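Local coordinates for uncharacterized protein (Lodderomyces elongisporus NRRL YB-4239, PDB 4EXJ) that belongs to the GST superfamily and probably binds glutathione, although its substrate and biological role are not established, at residues G9-G14 / G52-L57; S112-I117 / S137-V142; T148-R153 / P193-W198. All coordinates share one frame; numbering follows the deposited sequence. Where two conformers were deposited one is given.

Contact 1 of 3, residues G9-G14 / G52-L57; sequences GPTGNG and GIVPTL. With SO4 (sulfate ion), chain G.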
loop_
_atom_site.group_PDB
_atom_site.type_symbol
_atom_site.label_atom_id
_atom_site.label_comp_id
_atom_site.label_asym_id
_atom_site.label_seq_id
_atom_site.Cartn_x
_atom_site.Cartn_y
_atom_site.Cartn_z
ATOM N N GLY B 9 3.616 -5.610 17.415
ATOM C CA GLY B 9 4.187 -6.945 17.555
ATOM C C GLY B 9 5.531 -6.931 16.868
ATOM O O GLY B 9 5.815 -6.027 16.108
ATOM N N PRO B 10 6.370 -7.931 17.140
ATOM C CA PRO B 10 7.703 -7.978 16.533
ATOM C C PRO B 10 7.662 -8.524 15.108
ATOM O O PRO B 10 8.171 -9.616 14.820
ATOM C CB PRO B 10 8.460 -8.930 17.472
ATOM C CG PRO B 10 7.377 -9.874 17.950
ATOM C CD PRO B 10 6.175 -8.989 18.149
ATOM N N THR B 11 7.062 -7.757 14.205
ATOM C CA THR B 11 6.866 -8.226 12.838
ATOM C C THR B 11 7.313 -7.201 11.791
ATOM O O THR B 11 7.733 -6.074 12.119
ATOM C CB THR B 11 5.404 -8.524 12.582
ATOM O OG1 THR B 11 4.679 -7.293 12.678
ATOM C CG2 THR B 11 4.861 -9.526 13.625
ATOM N N GLY B 12 7.224 -7.594 10.525
ATOM C CA GLY B 12 7.628 -6.693 9.438
ATOM C C GLY B 12 6.827 -5.405 9.455
ATOM O O GLY B 12 7.366 -4.332 9.142
ATOM N N ASN B 13 5.548 -5.489 9.818
ATOM C CA ASN B 13 4.781 -4.242 9.974
ATOM C C ASN B 13 4.872 -3.615 11.363
ATOM O O ASN B 13 4.897 -2.388 11.498
ATOM C CB ASN B 13 3.302 -4.456 9.619
ATOM C CG ASN B 13 3.030 -4.338 8.126
ATOM O OD1 ASN B 13 3.756 -3.657 7.395
ATOM N ND2 ASN B 13 1.990 -5.008 7.671
ATOM N N GLY B 14 4.939 -4.452 12.402
ATOM C CA GLY B 14 4.928 -3.953 13.763
ATOM C C GLY B 14 6.123 -3.089 14.125
ATOM O O GLY B 14 6.013 -2.152 14.911
ATOM N N GLY B 52 -7.739 -6.018 12.419
ATOM C CA GLY B 52 -7.215 -7.106 13.248
ATOM C C GLY B 52 -5.736 -7.404 13.071
ATOM O O GLY B 52 -5.283 -8.530 13.300
ATOM N N ILE B 53 -4.978 -6.392 12.709
ATOM C CA ILE B 53 -3.561 -6.510 12.484
ATOM C C ILE B 53 -2.833 -5.482 13.323
ATOM O O ILE B 53 -3.428 -4.570 13.801
ATOM C CB ILE B 53 -3.196 -6.245 11.012
ATOM C CG1 ILE B 53 -3.664 -4.859 10.597
ATOM C CG2 ILE B 53 -3.777 -7.272 10.137
ATOM C CD1 ILE B 53 -3.245 -4.439 9.217
ATOM N N VAL B 54 -1.548 -5.694 13.523
ATOM C CA VAL B 54 -0.703 -4.729 14.180
ATOM C C VAL B 54 -0.021 -3.946 13.103
ATOM O O VAL B 54 0.107 -4.429 12.022
ATOM C CB VAL B 54 0.379 -5.378 15.051
ATOM C CG1 VAL B 54 -0.213 -6.101 16.168
ATOM C CG2 VAL B 54 1.317 -6.238 14.233
ATOM N N PRO B 55 0.430 -2.751 13.393
ATOM C CA PRO B 55 0.270 -2.081 14.667
ATOM C C PRO B 55 -0.869 -1.088 14.679
ATOM O O PRO B 55 -1.407 -0.804 13.681
ATOM C CB PRO B 55 1.556 -1.303 14.777
ATOM C CG PRO B 55 1.916 -0.987 13.391
ATOM C CD PRO B 55 1.356 -2.025 12.522
ATOM N N THR B 56 -1.189 -0.582 15.855
ATOM C CA THR B 56 -2.124 0.528 16.000
ATOM C C THR B 56 -1.505 1.541 16.941
ATOM O O THR B 56 -1.067 1.189 18.033
ATOM C CB THR B 56 -3.437 0.065 16.643
ATOM O OG1 THR B 56 -4.020 -0.954 15.851
ATOM C CG2 THR B 56 -4.423 1.240 16.721
ATOM N N LEU B 57 -1.489 2.806 16.543
ATOM C CA LEU B 57 -1.129 3.873 17.450
ATOM C C LEU B 57 -2.390 4.562 17.946
ATOM O O LEU B 57 -3.150 5.085 17.143
ATOM C CB LEU B 57 -0.285 4.900 16.715
ATOM C CG LEU B 57 0.195 6.059 17.572
ATOM C CD1 LEU B 57 1.142 5.572 18.673
ATOM C CD2 LEU B 57 0.888 7.068 16.678
HETATM S S SO4 G . 5.842 -10.780 8.891
HETATM O O1 SO4 G . 7.050 -11.569 8.538
HETATM O O2 SO4 G . 6.143 -9.430 8.925
HETATM O O3 SO4 G . 4.821 -11.014 7.854
HETATM O O4 SO4 G . 5.317 -11.286 10.172
HETATM O O HOH W 1 0.422 -6.331 9.860
#
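The backbones of 9-14 and 52-57 draw together at Gly-14 and Pro-55, whose CA atoms lie 5.1 Å apart, beside the cis peptide bond that joins Val-54 to Pro-55. A cis-proline loop facing the start of the first helix is a signature of the thioredoxin-like fold, here the N-terminal domain of a glutathione S-transferase. The glycine suits the turn because a CB there would run into Gly-9 O of its own loop. The proline ring lies against the carbonyl of Asn-13, with Pro-55 CD 3.7 Å from Asn-13 O; the same oxygen accepts a hydrogen bond from outside the segments, from Ser-68 OG. Val-54 fills the bend of the other segment. Its CG2 sits between the backbone N and the carbonyl carbon, and this sends the methyl to within 3.9 Å of Thr-11 OG1 and also against the N of Gly-9, a buried nitrogen with no partner in the model. Thr-11 turns OG1 inward (chi1 65°), where it accepts from Gly-14 N at 2.9 Å with an N-H...O angle of 154°, an ST motif that closes the loop ahead of helix 15-23. Asn-13 reaches Val-54 indirectly: its ND2 gives a hydrogen bond of 3.0 Å to a water, which donates in turn to Val-54 O at 2.9 Å, while Lys-16 NZ holds OD1. In glutathione transferases the residue before the cis-proline usually pairs through its backbone with glutathione, so the water may stand near that place. Beyond the threonine lies a sulfate, probably from the crystallisation liquor and also bonded by Arg-174 NE; Gly-12 N donates to its O2 over 2.7 Å at 140°.

Contact 2 of 3, residues S112-I117 / S137-V142; sequences SQTLTI and SSFEKV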
loop_
_atom_site.group_PDB
_atom_site.type_symbol
_atom_site.label_atom_id
_atom_site.label_comp_id
_atom_site.label_asym_id
_atom_site.label_seq_id
_atom_site.Cartn_x
_atom_site.Cartn_y
_atom_site.Cartn_z
ATOM N N SER B 112 3.274 -6.580 1.480
ATOM C CA SER B 112 2.020 -7.281 1.145
ATOM C C SER B 112 2.219 -8.436 0.162
ATOM O O SER B 112 1.601 -9.490 0.325
ATOM C CB SER B 112 0.998 -6.296 0.584
ATOM O OG SER B 112 0.398 -5.592 1.657
ATOM N N GLN B 113 2.996 -8.215 -0.881
ATOM C CA GLN B 113 3.269 -9.209 -1.916
ATOM C C GLN B 113 4.209 -10.336 -1.558
ATOM O O GLN B 113 4.268 -11.285 -2.258
ATOM C CB GLN B 113 3.798 -8.568 -3.192
ATOM C CG GLN B 113 2.783 -7.870 -4.035
ATOM C CD GLN B 113 1.879 -8.814 -4.744
ATOM O OE1 GLN B 113 2.301 -9.526 -5.618
ATOM N NE2 GLN B 113 0.641 -8.854 -4.339
ATOM N N THR B 114 4.998 -10.183 -0.524
ATOM C CA THR B 114 5.972 -11.186 -0.208
ATOM C C THR B 114 5.808 -11.799 1.186
ATOM O O THR B 114 5.265 -12.851 1.310
ATOM C CB THR B 114 7.413 -10.661 -0.459
ATOM O OG1 THR B 114 7.767 -9.673 0.490
ATOM C CG2 THR B 114 7.519 -10.082 -1.838
ATOM N N LEU B 115 6.224 -11.090 2.216
ATOM C CA LEU B 115 6.142 -11.598 3.564
ATOM C C LEU B 115 4.716 -11.908 4.027
ATOM O O LEU B 115 4.482 -12.909 4.624
ATOM C CB LEU B 115 6.752 -10.604 4.538
ATOM C CG LEU B 115 8.202 -10.188 4.350
ATOM C CD1 LEU B 115 8.662 -9.143 5.335
ATOM C CD2 LEU B 115 9.060 -11.374 4.460
ATOM N N THR B 116 3.761 -11.044 3.746
ATOM C CA THR B 116 2.411 -11.329 4.266
ATOM C C THR B 116 1.810 -12.549 3.584
ATOM O O THR B 116 1.193 -13.373 4.252
ATOM C CB THR B 116 1.505 -10.134 4.102
ATOM O OG1 THR B 116 2.078 -9.073 4.861
ATOM C CG2 THR B 116 0.119 -10.452 4.655
ATOM N N ILE B 117 1.998 -12.646 2.270
ATOM C CA ILE B 117 1.492 -13.796 1.493
ATOM C C ILE B 117 2.159 -15.073 1.966
ATOM O O ILE B 117 1.495 -16.084 2.184
ATOM C CB ILE B 117 1.787 -13.676 -0.005
ATOM C CG1 ILE B 117 1.106 -12.449 -0.598
ATOM C CG2 ILE B 117 1.337 -14.956 -0.736
ATOM C CD1 ILE B 117 -0.334 -12.417 -0.309
ATOM N N SER B 137 9.157 -14.793 -7.124
ATOM C CA SER B 137 9.140 -13.869 -8.260
ATOM C C SER B 137 8.844 -12.449 -7.786
ATOM O O SER B 137 9.368 -11.476 -8.336
ATOM C CB SER B 137 8.102 -14.296 -9.298
ATOM O OG SER B 137 8.334 -15.622 -9.739
ATOM N N SER B 138 7.991 -12.332 -6.765
ATOM C CA SER B 138 7.697 -10.999 -6.209
ATOM C C SER B 138 8.934 -10.377 -5.559
ATOM O O SER B 138 9.157 -9.169 -5.652
ATOM C CB SER B 138 6.537 -11.047 -5.209
ATOM O OG SER B 138 5.333 -11.358 -5.877
ATOM N N PHE B 139 9.747 -11.193 -4.886
ATOM C CA PHE B 139 10.977 -10.681 -4.290
ATOM C C PHE B 139 11.944 -10.267 -5.398
ATOM O O PHE B 139 12.618 -9.263 -5.300
ATOM C CB PHE B 139 11.678 -11.772 -3.477
ATOM C CG PHE B 139 11.216 -11.871 -2.047
ATOM C CD1 PHE B 139 11.222 -10.756 -1.216
ATOM C CD2 PHE B 139 10.848 -13.096 -1.510
ATOM C CE1 PHE B 139 10.827 -10.836 0.106
ATOM C CE2 PHE B 139 10.422 -13.196 -0.166
ATOM C CZ PHE B 139 10.412 -12.073 0.637
ATOM N N GLU B 140 12.036 -11.091 -6.425
ATOM C CA GLU B 140 12.908 -10.773 -7.551
ATOM C C GLU B 140 12.578 -9.396 -8.137
ATOM O O GLU B 140 13.483 -8.591 -8.430
ATOM C CB GLU B 140 12.775 -11.854 -8.616
ATOM C CG GLU B 140 13.399 -13.169 -8.165
ATOM C CD GLU B 140 14.919 -13.078 -8.084
ATOM O OE1 GLU B 140 15.479 -12.035 -8.491
ATOM O OE2 GLU B 140 15.557 -14.048 -7.618
ATOM N N LYS B 141 11.283 -9.131 -8.302
ATOM C CA LYS B 141 10.830 -7.839 -8.827
ATOM C C LYS B 141 11.143 -6.692 -7.890
ATOM O O LYS B 141 11.583 -5.624 -8.334
ATOM C CB LYS B 141 9.317 -7.838 -9.068
ATOM C CG LYS B 141 8.897 -8.515 -10.364
ATOM C CD LYS B 141 7.379 -8.607 -10.481
ATOM C CE LYS B 141 6.972 -9.519 -11.643
ATOM N NZ LYS B 141 5.526 -9.894 -11.606
ATOM N N VAL B 142 10.849 -6.880 -6.600
ATOM C CA VAL B 142 11.076 -5.807 -5.645
ATOM C C VAL B 142 12.568 -5.468 -5.532
ATOM O O VAL B 142 12.934 -4.305 -5.452
ATOM C CB VAL B 142 10.376 -6.082 -4.255
ATOM C CG1 VAL B 142 11.195 -6.959 -3.358
ATOM C CG2 VAL B 142 10.043 -4.769 -3.539
HETATM O O HOH W 2 4.431 -8.798 -6.936
#
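Thr-114 places OG1 between its backbone N and carbonyl carbon (chi1 70°) and CG2 beside the N, while Phe-139 keeps CG on the side of its own backbone N, and together these torsions lay the threonine on the ring. Thr-114 CB stands over one face, 3.7 Å from the centroid of the Phe-139 ring and 22° off its normal, a CH-pi contact displaced toward the rim. On one side of that carbon OG1 comes within 3.3 Å of Phe-139 CE1; its hydrogen bond, however, is to Phe-110 O, one turn back in its own helix. Thr-114 CG2 touches the ring too and reaches past it to Ser-138 CB at 3.6 Å. Leu-115 meets the same ring at its edge, with CD2 4.1 Å from Phe-139 CZ. The compact side chains of Thr-114 and Ser-138 suit the place where the backbones are closest, their CA atoms 6.2 Å apart; the axes of the two short segments come within 9.0 Å, with 139° between their N-to-C directions. Helix 112-117 widens into a pi-type turn here, and Gln-113 O is buried without a partner in the model.

The polar flank is bridged by a water that donates to Gln-113 OE1 at 2.6 Å and lies 2.9 Å from Ser-138 OG. OE1 also bonds Tyr-134 OH, OG bonds Tyr-134 O, and Gln-113 NE2 bonds Ser-112 OG of the second subunit. The chemistry thus divides in two: an aromatic face takes up the threonine carbons in the domain interior, and an amide held at both ends carries hydrogen bonding from the helix pair to the dimer interface.

Contact 3 of 3, residues T148-R153 / P193-W198; sequences TKLSGR and PNVEKW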
loop_
_atom_site.group_PDB
_atom_site.type_symbol
_atom_site.label_atom_id
_atom_site.label_comp_id
_atom_site.label_asym_id
_atom_site.label_seq_id
_atom_site.Cartn_x
_atom_site.Cartn_y
_atom_site.Cartn_z
ATOM N N THR B 148 17.723 -0.539 -8.708
ATOM C CA THR B 148 17.658 0.591 -9.640
ATOM C C THR B 148 17.504 1.908 -8.890
ATOM O O THR B 148 18.227 2.873 -9.157
ATOM C CB THR B 148 16.501 0.419 -10.677
ATOM O OG1 THR B 148 16.780 -0.691 -11.550
ATOM C CG2 THR B 148 16.349 1.695 -11.533
ATOM N N LYS B 149 16.568 1.954 -7.939
ATOM C CA LYS B 149 16.319 3.165 -7.162
ATOM C C LYS B 149 17.542 3.620 -6.393
ATOM O O LYS B 149 17.751 4.819 -6.202
ATOM C CB LYS B 149 15.157 2.989 -6.170
ATOM C CG LYS B 149 13.814 2.770 -6.817
ATOM C CD LYS B 149 13.496 3.877 -7.821
ATOM C CE LYS B 149 13.043 5.141 -7.127
ATOM N NZ LYS B 149 12.452 6.110 -8.115
ATOM N N LEU B 150 18.335 2.661 -5.932
ATOM C CA LEU B 150 19.457 2.948 -5.058
ATOM C C LEU B 150 20.730 3.247 -5.863
ATOM O O LEU B 150 21.748 3.616 -5.293
ATOM C CB LEU B 150 19.680 1.788 -4.082
ATOM C CG LEU B 150 18.641 1.770 -2.952
ATOM C CD1 LEU B 150 18.753 0.474 -2.128
ATOM C CD2 LEU B 150 18.753 3.005 -2.062
ATOM N N SER B 151 20.652 3.100 -7.178
ATOM C CA SER B 151 21.811 3.364 -8.031
ATOM C C SER B 151 22.325 4.784 -7.839
ATOM O O SER B 151 21.593 5.754 -8.049
ATOM C CB SER B 151 21.478 3.152 -9.502
ATOM O OG SER B 151 22.656 3.320 -10.284
ATOM N N GLY B 152 23.579 4.897 -7.425
ATOM C CA GLY B 152 24.223 6.197 -7.273
ATOM C C GLY B 152 23.828 6.980 -6.038
ATOM O O GLY B 152 24.148 8.157 -5.925
ATOM N N ARG B 153 23.119 6.345 -5.106
ATOM C CA ARG B 153 22.759 7.031 -3.869
ATOM C C ARG B 153 22.976 6.197 -2.622
ATOM O O ARG B 153 23.147 4.980 -2.691
ATOM C CB ARG B 153 21.312 7.504 -3.911
ATOM C CG ARG B 153 20.360 6.528 -4.536
ATOM C CD ARG B 153 19.054 7.244 -4.808
ATOM N NE ARG B 153 18.792 8.180 -3.728
ATOM C CZ ARG B 153 17.962 9.210 -3.810
ATOM N NH1 ARG B 153 17.299 9.442 -4.938
ATOM N NH2 ARG B 153 17.799 10.005 -2.757
ATOM N N PRO B 193 23.829 -5.786 -5.348
ATOM C CA PRO B 193 24.848 -5.172 -4.494
ATOM C C PRO B 193 24.473 -3.803 -3.940
ATOM O O PRO B 193 24.858 -3.481 -2.823
ATOM C CB PRO B 193 26.076 -5.062 -5.427
ATOM C CG PRO B 193 25.526 -5.209 -6.810
ATOM C CD PRO B 193 24.360 -6.140 -6.677
ATOM N N ASN B 194 23.723 -3.010 -4.698
ATOM C CA ASN B 194 23.268 -1.728 -4.182
ATOM C C ASN B 194 22.335 -1.914 -2.983
ATOM O O ASN B 194 22.422 -1.158 -2.011
ATOM C CB ASN B 194 22.528 -0.914 -5.237
ATOM C CG ASN B 194 23.403 -0.516 -6.412
ATOM O OD1 ASN B 194 24.628 -0.556 -6.339
ATOM N ND2 ASN B 194 22.762 -0.112 -7.504
ATOM N N VAL B 195 21.426 -2.887 -3.082
ATOM C CA VAL B 195 20.495 -3.117 -1.976
ATOM C C VAL B 195 21.243 -3.649 -0.768
ATOM O O VAL B 195 20.974 -3.255 0.359
ATOM C CB VAL B 195 19.350 -4.055 -2.367
ATOM C CG1 VAL B 195 18.341 -4.178 -1.182
ATOM C CG2 VAL B 195 18.683 -3.548 -3.659
ATOM N N GLU B 196 22.211 -4.536 -0.989
ATOM C CA GLU B 196 22.995 -5.026 0.142
ATOM C C GLU B 196 23.744 -3.901 0.854
ATOM O O GLU B 196 23.746 -3.824 2.085
ATOM C CB GLU B 196 23.980 -6.101 -0.307
ATOM C CG GLU B 196 24.896 -6.568 0.837
ATOM C CD GLU B 196 24.206 -7.494 1.838
ATOM O OE1 GLU B 196 23.074 -7.967 1.566
ATOM O OE2 GLU B 196 24.818 -7.777 2.894
ATOM N N LYS B 197 24.387 -3.040 0.078
ATOM C CA LYS B 197 25.193 -1.970 0.639
ATOM C C LYS B 197 24.290 -1.021 1.420
ATOM O O LYS B 197 24.598 -0.601 2.524
ATOM C CB LYS B 197 25.892 -1.213 -0.484
ATOM C CG LYS B 197 26.880 -0.175 -0.007
ATOM C CD LYS B 197 27.916 0.126 -1.091
ATOM C CE LYS B 197 27.257 0.656 -2.358
ATOM N NZ LYS B 197 26.607 1.985 -2.136
ATOM N N TRP B 198 23.148 -0.707 0.828
ATOM C CA TRP B 198 22.185 0.133 1.492
ATOM C C TRP B 198 21.645 -0.527 2.777
ATOM O O TRP B 198 21.500 0.134 3.798
ATOM C CB TRP B 198 21.018 0.474 0.548
ATOM C CG TRP B 198 19.825 0.907 1.359
ATOM C CD1 TRP B 198 19.557 2.167 1.806
ATOM C CD2 TRP B 198 18.767 0.064 1.872
ATOM N NE1 TRP B 198 18.402 2.165 2.573
ATOM C CE2 TRP B 198 17.899 0.892 2.617
ATOM C CE3 TRP B 198 18.479 -1.298 1.774
ATOM C CZ2 TRP B 198 16.749 0.403 3.267
ATOM C CZ3 TRP B 198 17.317 -1.795 2.420
ATOM C CH2 TRP B 198 16.480 -0.939 3.157
HETATM O O HOH W 3 23.981 2.558 -4.245
HETATM O O HOH W 4 25.662 2.549 -6.778
#
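Leu-150 contributes the most buried surface here, and it spends it on Asn-194, Val-195 and Trp-198 of helix 193-198. Its CD1 presses to 3.5 Å from Trp-198 CB, and CD2 comes within 4.0 Å of Trp-198 CD1, so the forked end of the leucine meets the root of the indole obliquely. A chi1 of 160° turns the indole opposite the backbone N of Trp-198, bringing CG and CD1 to the leucine's methyls; its rotation is fixed by NE1 bonding Asp-165 OD1 and by Phe-156, which packs edge-to-face. Nearer the solvent, Leu-150 CB rests 4.1 Å from Asn-194 CB, and the asparagine amide lies along the chain, with ND2 3.6 Å from Ser-151 CA. The amide suits this border because OD1 can accept, weakly, from a water bound by Gly-152 N. A second water donates to Leu-150 O at 2.7 Å and accepts weakly from Lys-197 NZ. Leu-150 to Arg-153 form a type II turn, whose third position, Gly-152, takes positive phi readily. Glu-147 reaches across to the N atoms of Asn-194 and Val-195. The end of one helix, packed on the first turn of a later one, belongs to the mainly helical C-terminal domain of glutathione S-transferases.

Read from the N terminus, the three contacts follow in series; none nests within or crosses another. Contact 1 closes a loop of 37 residues inside the thioredoxin-like N-terminal domain, tying the turn after strand 4-8 to the entry of strand 56-58. Contact 2 folds helix 129-149 back on helix 93-120 across 19 residues that include the hairpin of 122-123 and 126-127. Contact 3 joins the end of helix 129-149 to helix 193-203, spanning 39 residues with helix 163-179 among them, so the last two share a helix and build the C-terminal domain. The sulfate bound by Gly-12 lies about 4 Å from the Leu-115 side chain, between contacts 1 and 2.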